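PDB 3UID: activator of Hsp90 ATPase homologue 1/2-like C-terminal domain-containing protein from Mycobacterium smegmatis, which is probably a type II toxin, the structural homologue of a Mycobacterium tuberculosis toxin involved in the hypoxic response, built on the SRPBCC (Bet v 1-like) fold. Local coordinates for residues I17-F21 and I152-D156; L56-V62 and Y77-V83. All coordinates share one frame. Numbering follows the deposited sequence.

Contact 1: I17-F21 and I152-D156; sequences ITAEF and INQID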
# COMPACT_ATOMS: atom_id res chain seq x y z
N ILE A 17 -6.83 -0.85 6.96
CA ILE A 17 -6.10 -2.04 7.36
C ILE A 17 -5.08 -1.61 8.41
O ILE A 17 -4.38 -0.61 8.26
CB ILE A 17 -5.42 -2.70 6.16
CG1 ILE A 17 -6.49 -3.11 5.14
CG2 ILE A 17 -4.59 -3.89 6.61
CD1 ILE A 17 -6.01 -4.05 4.06
N THR A 18 -5.04 -2.36 9.51
CA THR A 18 -4.11 -2.07 10.59
C THR A 18 -3.14 -3.24 10.70
O THR A 18 -3.53 -4.40 10.55
CB THR A 18 -4.85 -1.87 11.92
OG1 THR A 18 -5.86 -0.87 11.77
CG2 THR A 18 -3.88 -1.46 13.03
N ALA A 19 -1.87 -2.93 10.92
CA ALA A 19 -0.84 -3.95 11.10
C ALA A 19 0.02 -3.59 12.28
O ALA A 19 0.08 -2.43 12.68
CB ALA A 19 0.04 -4.03 9.87
N GLU A 20 0.65 -4.61 12.85
CA GLU A 20 1.68 -4.41 13.85
C GLU A 20 2.98 -5.03 13.38
O GLU A 20 3.00 -6.17 12.90
CB GLU A 20 1.23 -4.96 15.20
CG GLU A 20 0.15 -4.12 15.84
CD GLU A 20 -0.43 -4.73 17.09
OE1 GLU A 20 0.21 -5.62 17.68
OE2 GLU A 20 -1.54 -4.30 17.49
N PHE A 21 4.06 -4.27 13.49
CA PHE A 21 5.37 -4.73 13.02
C PHE A 21 6.38 -4.71 14.16
O PHE A 21 6.40 -3.76 14.94
CB PHE A 21 5.88 -3.81 11.91
CG PHE A 21 5.04 -3.81 10.66
CD1 PHE A 21 4.81 -4.98 9.96
CD2 PHE A 21 4.50 -2.62 10.18
CE1 PHE A 21 4.04 -4.97 8.79
CE2 PHE A 21 3.74 -2.60 9.02
CZ PHE A 21 3.51 -3.77 8.33
N ILE A 152 1.99 -6.76 3.87
CA ILE A 152 2.22 -6.72 5.32
C ILE A 152 2.98 -7.95 5.82
O ILE A 152 3.94 -7.82 6.60
CB ILE A 152 0.89 -6.53 6.06
CG1 ILE A 152 0.44 -5.07 5.90
CG2 ILE A 152 1.03 -6.87 7.55
CD1 ILE A 152 -1.07 -4.89 6.11
N ASN A 153 2.61 -9.12 5.33
CA ASN A 153 3.35 -10.33 5.68
C ASN A 153 4.77 -10.32 5.14
O ASN A 153 5.67 -10.81 5.80
CB ASN A 153 2.60 -11.58 5.24
CG ASN A 153 1.29 -11.74 5.97
OD1 ASN A 153 1.14 -11.29 7.12
ND2 ASN A 153 0.32 -12.37 5.31
N GLN A 154 4.97 -9.75 3.96
CA GLN A 154 6.33 -9.65 3.42
C GLN A 154 7.17 -8.70 4.26
O GLN A 154 8.36 -8.95 4.48
CB GLN A 154 6.35 -9.24 1.94
CG GLN A 154 5.83 -10.35 1.00
CD GLN A 154 6.60 -11.65 1.15
OE1 GLN A 154 7.83 -11.67 1.11
NE2 GLN A 154 5.87 -12.74 1.37
N ILE A 155 6.57 -7.61 4.74
CA ILE A 155 7.28 -6.71 5.64
C ILE A 155 7.69 -7.47 6.90
O ILE A 155 8.85 -7.38 7.30
CB ILE A 155 6.44 -5.46 6.00
CG1 ILE A 155 6.29 -4.56 4.78
CG2 ILE A 155 7.10 -4.68 7.15
CD1 ILE A 155 5.21 -3.49 4.96
N ASP A 156 6.77 -8.23 7.49
CA ASP A 156 7.13 -9.06 8.65
C ASP A 156 8.40 -9.87 8.37
O ASP A 156 9.31 -9.93 9.21
CB ASP A 156 6.01 -10.05 9.02
CG ASP A 156 4.79 -9.39 9.63
OD1 ASP A 156 3.69 -9.97 9.49
OD2 ASP A 156 4.92 -8.34 10.28
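Strand residues 17-21 run almost parallel to helix residues 152-156, at 7° between their N-to-C directions, with the two axes 9.2 Å apart. No hydrogen bond links them; the joint is made of apolar side chains filling the gap between sheet and helix. Ile-17 opens it, its CG2 lying 3.7 Å from CD1 of Ile-152. The strand alternation then turns Thr-18 away and brings Ala-19 to the helix, CB of Ala-19 being 3.8 Å from CG2 of Ile-152. The small alanine leaves room for this branched side chain, which spans both inward-pointing strand positions. Glu-20 points away again, and only its backbone comes near the helix. Phe-21 has the largest area buried against the other segment. Its CA-CB bond runs sideways, but the ring swings back toward the helix and lies against it. CG2 of Ile-155 sits over one ring face in a CH-pi contact, 3.8 Å from the centroid. At the ring edge, OD2 of Asp-156 comes within 3.4 Å of CD1 of Phe-21, and CE1 of Phe-21 is 3.6 Å from the carbonyl O of Ile-152, so oxygens meet the electropositive rim. That carbonyl still accepts the helical bond from Asp-156 N at 3.0 Å.

This is the long C-terminal helix of the Bet v 1-like fold packed on the curved antiparallel sheet. Strand 14-21 lies between strands 3-9 and 121-129; Val-3 and Tyr-126 from these neighbours also touch Ile-152, while Ile-28 of helix 25-33 packs against both Phe-21 and Ile-155.

Contact 2: L56-V62 and Y77-V83; sequences LRPGGRV and YWEITAV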
# COMPACT_ATOMS: atom_id res chain seq x y z
N LEU A 56 9.20 10.07 -3.21
CA LEU A 56 8.35 10.25 -2.02
C LEU A 56 8.48 11.65 -1.43
O LEU A 56 9.15 11.85 -0.42
CB LEU A 56 8.64 9.18 -0.96
CG LEU A 56 7.66 9.06 0.21
CD1 LEU A 56 6.26 8.77 -0.27
CD2 LEU A 56 8.12 7.98 1.19
N ARG A 57 7.83 12.60 -2.09
CA ARG A 57 7.82 13.99 -1.67
C ARG A 57 6.53 14.57 -2.21
O ARG A 57 5.99 14.06 -3.20
CB ARG A 57 9.04 14.73 -2.24
CG ARG A 57 9.52 15.90 -1.38
CD ARG A 57 10.04 15.43 -0.01
NE ARG A 57 9.07 15.61 1.08
CZ ARG A 57 9.32 16.26 2.21
NH1 ARG A 57 10.51 16.81 2.40
NH2 ARG A 57 8.38 16.38 3.15
N PRO A 58 5.99 15.60 -1.56
CA PRO A 58 4.74 16.18 -2.06
C PRO A 58 4.87 16.62 -3.52
O PRO A 58 5.85 17.29 -3.88
CB PRO A 58 4.51 17.38 -1.14
CG PRO A 58 5.19 16.98 0.14
CD PRO A 58 6.42 16.24 -0.30
N GLY A 59 3.91 16.23 -4.35
CA GLY A 59 3.97 16.49 -5.78
C GLY A 59 4.67 15.39 -6.55
O GLY A 59 4.65 15.36 -7.78
N GLY A 60 5.28 14.45 -5.83
CA GLY A 60 5.98 13.35 -6.47
C GLY A 60 5.02 12.27 -6.93
O GLY A 60 3.82 12.33 -6.65
N ARG A 61 5.55 11.30 -7.66
CA ARG A 61 4.77 10.16 -8.10
C ARG A 61 5.49 8.86 -7.78
O ARG A 61 6.73 8.79 -7.77
CB ARG A 61 4.53 10.22 -9.61
CG ARG A 61 3.51 11.22 -10.02
CD ARG A 61 3.06 10.98 -11.45
NE ARG A 61 2.08 11.98 -11.86
CZ ARG A 61 0.85 11.70 -12.28
NH1 ARG A 61 0.44 10.44 -12.37
NH2 ARG A 61 0.05 12.70 -12.63
N VAL A 62 4.70 7.83 -7.50
CA VAL A 62 5.20 6.46 -7.49
C VAL A 62 4.40 5.69 -8.52
O VAL A 62 3.17 5.73 -8.52
CB VAL A 62 5.02 5.78 -6.12
CG1 VAL A 62 5.54 4.34 -6.16
CG2 VAL A 62 5.72 6.59 -5.03
N TYR A 77 -0.57 4.02 -9.93
CA TYR A 77 0.29 5.15 -9.62
C TYR A 77 -0.20 5.86 -8.38
O TYR A 77 -1.39 5.87 -8.08
CB TYR A 77 0.36 6.13 -10.81
CG TYR A 77 -1.00 6.67 -11.19
CD1 TYR A 77 -1.47 7.86 -10.66
CD2 TYR A 77 -1.83 5.97 -12.05
CE1 TYR A 77 -2.72 8.35 -10.99
CE2 TYR A 77 -3.09 6.45 -12.38
CZ TYR A 77 -3.52 7.65 -11.85
OH TYR A 77 -4.77 8.13 -12.19
N TRP A 78 0.75 6.45 -7.66
CA TRP A 78 0.43 7.29 -6.52
C TRP A 78 0.83 8.72 -6.86
O TRP A 78 1.94 8.96 -7.34
CB TRP A 78 1.23 6.85 -5.30
CG TRP A 78 0.91 5.50 -4.72
CD1 TRP A 78 -0.07 4.63 -5.11
CD2 TRP A 78 1.60 4.88 -3.64
NE1 TRP A 78 -0.04 3.51 -4.31
CE2 TRP A 78 0.98 3.64 -3.41
CE3 TRP A 78 2.68 5.26 -2.83
CZ2 TRP A 78 1.42 2.76 -2.41
CZ3 TRP A 78 3.10 4.39 -1.84
CH2 TRP A 78 2.46 3.16 -1.63
N GLU A 79 -0.07 9.68 -6.60
CA GLU A 79 0.30 11.09 -6.60
C GLU A 79 0.45 11.50 -5.15
O GLU A 79 -0.53 11.56 -4.41
CB GLU A 79 -0.75 11.95 -7.30
CG GLU A 79 -1.01 11.57 -8.76
CD GLU A 79 -2.04 12.45 -9.44
OE1 GLU A 79 -2.51 13.44 -8.84
OE2 GLU A 79 -2.37 12.16 -10.61
N ILE A 80 1.69 11.76 -4.73
CA ILE A 80 1.97 12.08 -3.34
C ILE A 80 1.50 13.49 -2.99
O ILE A 80 1.86 14.46 -3.66
CB ILE A 80 3.48 11.93 -3.01
CG1 ILE A 80 4.00 10.58 -3.50
CG2 ILE A 80 3.73 12.11 -1.53
CD1 ILE A 80 3.35 9.38 -2.88
N THR A 81 0.69 13.60 -1.94
CA THR A 81 0.18 14.91 -1.53
C THR A 81 0.80 15.46 -0.24
O THR A 81 0.86 16.68 -0.06
CB THR A 81 -1.35 14.89 -1.40
OG1 THR A 81 -1.72 13.93 -0.42
CG2 THR A 81 -2.00 14.56 -2.74
N ALA A 82 1.26 14.58 0.64
CA ALA A 82 1.88 15.02 1.89
C ALA A 82 2.91 13.99 2.34
O ALA A 82 2.71 12.80 2.13
CB ALA A 82 0.83 15.22 2.97
N VAL A 83 4.00 14.46 2.95
CA VAL A 83 5.03 13.59 3.49
C VAL A 83 5.50 14.14 4.83
O VAL A 83 5.96 15.27 4.92
CB VAL A 83 6.22 13.47 2.51
CG1 VAL A 83 7.31 12.58 3.11
CG2 VAL A 83 5.76 12.94 1.16
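Four backbone hydrogen bonds hold residues 56-62 against the strand 77-83. Val-62 and Trp-78 form an antiparallel hydrogen-bonded pair, with Val-62 N to Trp-78 O at 3.0 Å and Trp-78 N to Val-62 O at 2.7 Å. Two more backbone bonds tie the turn to the strand: Ile-80 N donates to Gly-60 O at 2.9 Å, and Gly-59 N to Ile-80 O at 2.8 Å. Between these bonded positions Arg-61 faces Glu-79 as a non-hydrogen-bonded pair. Their side chains share one face of the sheet and form a salt bridge, Arg-61 NH2 to Glu-79 OE2 at 3.2 Å; the carboxylate lies over the guanidinium face, so the attraction is one of charge alone. A weak hydrogen bond joins Arg-57 NH2 to Val-83 O at 3.2 Å.

Residues 57-60 make a type II turn, closed by Gly-60 N to Arg-57 O at 2.8 Å. Glycine suits position 59, where the positive phi would press a CB against the preceding carbonyl. The turn lays Pro-58 on Val-83, with CD of Pro-58 3.7 Å from CG2 of Val-83. On the face opposite the ion pair, CG2 of Val-62 meets CE3 of Trp-78 at 4.0 Å, and CD1 of Leu-56 meets CD1 of Ile-80 at 4.0 Å. Leu-56 and Val-83 also reach Trp-29 of helix 25-33, and the Trp-78 ring stacks on that of Phe-91. Beyond Ile-80, Thr-81 and Ala-82 form a classic bulge opposite Ser-90. The whole is the open end of an antiparallel beta hairpin, strands 61-67 and 73-84, within the curved sheet of the SRPBCC fold.

How the contacts relate
From the N terminus, the chain first lays down 17-21 near one edge of the sheet. Helices 25-33 and 35-42 and strand 50-54 follow before 56-62 leads into the hairpin that contact 2 closes with 77-83, a loop of 14 intervening residues. Three more strands and helix 133-141 pass before 152-156, on helix 144-158, returns to 17-21 in contact 1, closing 130 residues, so contact 2 is nested inside contact 1. The two centres lie 22 Å apart, on opposite sides of the chain's centre, without touching. Contact 1 fastens the C-terminal helix to the sheet, contact 2 joins neighbouring strands within it, and helix 25-33 packs against both.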